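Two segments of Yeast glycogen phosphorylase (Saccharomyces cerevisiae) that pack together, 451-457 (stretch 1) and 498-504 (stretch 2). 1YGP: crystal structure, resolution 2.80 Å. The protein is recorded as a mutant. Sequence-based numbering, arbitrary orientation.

Stretch 1 451-457: DLLSRIS
Stretch 2 (498-504) KDFIKFY

Two helical segments of yeast glycogen phosphorylase pack together. Stretch 1 is helical from Asp451, with phi/psi near -60/-40 through Arg455, and Arg455 N and Ile456 N donate to Asp451 O and Leu452 O at 2.9 and 2.8 Å. Ile456 relaxes to -84/-6, and Ser457, at -66/148, is extended, with its CA-to-CB bond pointing away from stretch 2. Stretch 2 is helical throughout; Lys502 N, Phe503 N and Tyr504 N donate to Lys498 O, Asp499 O and Phe500 O at 2.9, 3.0 and 2.9 Å. The helix axes cross at -115°, steeply and with partly opposed N-to-C directions, and approach to 10.4 Å. The register is set by Ile456 and Asp499, whose CA atoms lie 6.3 Å apart. The contact is a small patch, burying 282 Å² over both sides.

The charged pairing joins Arg455 and Asp499, which both direct CA-to-CB toward the partner helix and form a two-pronged salt bridge. Arg455 NE donates to Asp499 OD2 at 2.9 Å (157° at the hydrogen), and Arg455 NH2 donates to Asp499 OD1 at 3.0 Å (153°). The carboxylate thus meets the guanidinium edge near its plane, each oxygen taking one N-H, so charge attraction and directional hydrogen bonding reinforce each other. Arg455 reaches this position with chi1 m, chi2 t, chi3 m and chi4 -85°; Asp499 has chi1 m and chi2 -28°.

Ile456 is the hub of the apolar packing. Its CA-to-CB bond points sideways, but with chi1 at -149°, between wells, and chi2 t, its end comes nearer to stretch 2. Ile456 CD1 lies 3.6 Å from Asp499 CB and 3.5 Å from Asp499 O, packing against the backbone as well as the side chain; it also lies 4.2 Å from Phe503 CB. Phe503 (chi1 t, chi2 71°) starts toward stretch 1, but its ring leads away, so its CB makes this contact. Leu452 (chi1 -145°, off-well; chi2 t) brings CD2 to 3.9 Å from Asp499 CG, placing a methyl beside the salt-bridged carboxylate.

The aromatic contact comes from Phe500 (chi1 m, chi2 -81°), which has its CA-to-CB bond sideways to stretch 1, but whose ring reaches Ile456. Ile456 CG1 sits over one face, 3.8 Å from the ring centroid and 14° off the normal, a CH-pi contact in which aliphatic hydrogens meet the electron-rich ring; Ile456 CG1 is 3.7 Å from Phe500 CZ. At the ring tip, Phe500 CZ also comes to 3.4 Å from Ile456 O, a close van der Waals approach.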

# COMPACT_ATOMS: atom_id res chain seq x y z
N ASP A 451 25.02 -43.66 -24.96
CA ASP A 451 23.66 -43.15 -24.84
C ASP A 451 23.34 -42.67 -23.42
O ASP A 451 22.62 -41.68 -23.29
CB ASP A 451 22.66 -44.23 -25.27
CG ASP A 451 22.83 -44.63 -26.74
OD1 ASP A 451 22.40 -43.89 -27.63
OD2 ASP A 451 23.39 -45.70 -26.98
N LEU A 452 23.87 -43.30 -22.36
CA LEU A 452 23.65 -42.89 -20.97
C LEU A 452 24.07 -41.44 -20.84
O LEU A 452 23.33 -40.63 -20.30
CB LEU A 452 24.51 -43.66 -19.99
CG LEU A 452 24.05 -44.06 -18.59
CD1 LEU A 452 25.28 -44.22 -17.74
CD2 LEU A 452 23.18 -43.02 -17.93
N LEU A 453 25.23 -41.08 -21.39
CA LEU A 453 25.75 -39.74 -21.24
C LEU A 453 24.74 -38.78 -21.83
O LEU A 453 24.40 -37.80 -21.17
CB LEU A 453 27.10 -39.64 -21.93
CG LEU A 453 28.23 -39.13 -21.04
CD1 LEU A 453 28.43 -40.08 -19.87
CD2 LEU A 453 29.53 -39.04 -21.82
N SER A 454 24.16 -39.12 -22.97
CA SER A 454 23.15 -38.25 -23.56
C SER A 454 21.92 -38.18 -22.70
O SER A 454 21.43 -37.08 -22.46
CB SER A 454 22.69 -38.74 -24.93
N ARG A 455 21.43 -39.29 -22.16
CA ARG A 455 20.20 -39.30 -21.40
C ARG A 455 20.27 -38.62 -20.04
O ARG A 455 19.33 -37.94 -19.62
CB ARG A 455 19.72 -40.72 -21.12
CG ARG A 455 19.28 -41.57 -22.30
CD ARG A 455 18.48 -42.78 -21.80
NE ARG A 455 19.18 -43.50 -20.75
CZ ARG A 455 20.10 -44.44 -21.00
NH1 ARG A 455 20.42 -44.79 -22.24
NH2 ARG A 455 20.76 -44.96 -19.97
N ILE A 456 21.36 -38.83 -19.31
CA ILE A 456 21.49 -38.35 -17.96
C ILE A 456 21.96 -36.89 -17.95
O ILE A 456 22.00 -36.29 -16.88
CB ILE A 456 22.45 -39.39 -17.26
CG1 ILE A 456 22.07 -39.48 -15.80
CG2 ILE A 456 23.94 -39.01 -17.39
CD1 ILE A 456 22.84 -40.55 -15.00
N SER A 457 22.31 -36.29 -19.09
CA SER A 457 22.86 -34.95 -19.10
C SER A 457 21.87 -33.89 -18.67
O SER A 457 20.68 -33.97 -18.93
CB SER A 457 23.35 -34.56 -20.49
OG SER A 457 23.98 -33.28 -20.59
N LYS A 498 15.61 -43.09 -13.20
CA LYS A 498 16.32 -44.38 -13.22
C LYS A 498 17.84 -44.30 -13.42
O LYS A 498 18.63 -44.85 -12.65
CB LYS A 498 15.73 -45.24 -14.32
N ASP A 499 18.31 -43.52 -14.40
CA ASP A 499 19.73 -43.39 -14.65
C ASP A 499 20.45 -42.75 -13.47
O ASP A 499 21.56 -43.15 -13.11
CB ASP A 499 19.94 -42.57 -15.89
CG ASP A 499 19.40 -43.14 -17.20
OD1 ASP A 499 19.31 -44.36 -17.36
OD2 ASP A 499 19.09 -42.34 -18.08
N PHE A 500 19.78 -41.81 -12.80
CA PHE A 500 20.35 -41.13 -11.64
C PHE A 500 20.44 -42.12 -10.50
O PHE A 500 21.39 -42.06 -9.72
CB PHE A 500 19.50 -39.94 -11.23
CG PHE A 500 19.74 -38.78 -12.18
CD1 PHE A 500 20.86 -37.96 -12.02
CD2 PHE A 500 18.88 -38.56 -13.27
CE1 PHE A 500 21.12 -36.94 -12.95
CE2 PHE A 500 19.16 -37.54 -14.18
CZ PHE A 500 20.27 -36.73 -14.03
N ILE A 501 19.51 -43.09 -10.41
CA ILE A 501 19.59 -44.12 -9.37
C ILE A 501 20.78 -44.99 -9.73
O ILE A 501 21.52 -45.32 -8.81
CB ILE A 501 18.42 -45.11 -9.29
CG1 ILE A 501 17.07 -44.50 -9.58
CG2 ILE A 501 18.45 -45.66 -7.88
CD1 ILE A 501 16.71 -43.29 -8.72
N LYS A 502 21.01 -45.33 -11.00
CA LYS A 502 22.14 -46.18 -11.37
C LYS A 502 23.44 -45.54 -10.93
O LYS A 502 24.24 -46.17 -10.26
CB LYS A 502 22.23 -46.39 -12.88
N PHE A 503 23.63 -44.27 -11.25
CA PHE A 503 24.85 -43.57 -10.92
C PHE A 503 25.01 -43.21 -9.44
O PHE A 503 26.15 -43.21 -8.95
CB PHE A 503 24.91 -42.32 -11.80
CG PHE A 503 26.11 -41.45 -11.52
CD1 PHE A 503 27.38 -41.88 -11.90
CD2 PHE A 503 25.94 -40.24 -10.85
CE1 PHE A 503 28.48 -41.08 -11.60
CE2 PHE A 503 27.05 -39.46 -10.55
CZ PHE A 503 28.32 -39.87 -10.92
N TYR A 504 23.95 -42.83 -8.73
CA TYR A 504 24.07 -42.41 -7.34
C TYR A 504 23.80 -43.48 -6.31
O TYR A 504 24.31 -43.45 -5.19
CB TYR A 504 23.12 -41.25 -7.04
CG TYR A 504 23.61 -39.94 -7.62
CD1 TYR A 504 24.74 -39.34 -7.08
CD2 TYR A 504 22.94 -39.36 -8.69
CE1 TYR A 504 25.22 -38.16 -7.62
CE2 TYR A 504 23.42 -38.18 -9.24
CZ TYR A 504 24.56 -37.58 -8.69
OH TYR A 504 25.06 -36.41 -9.24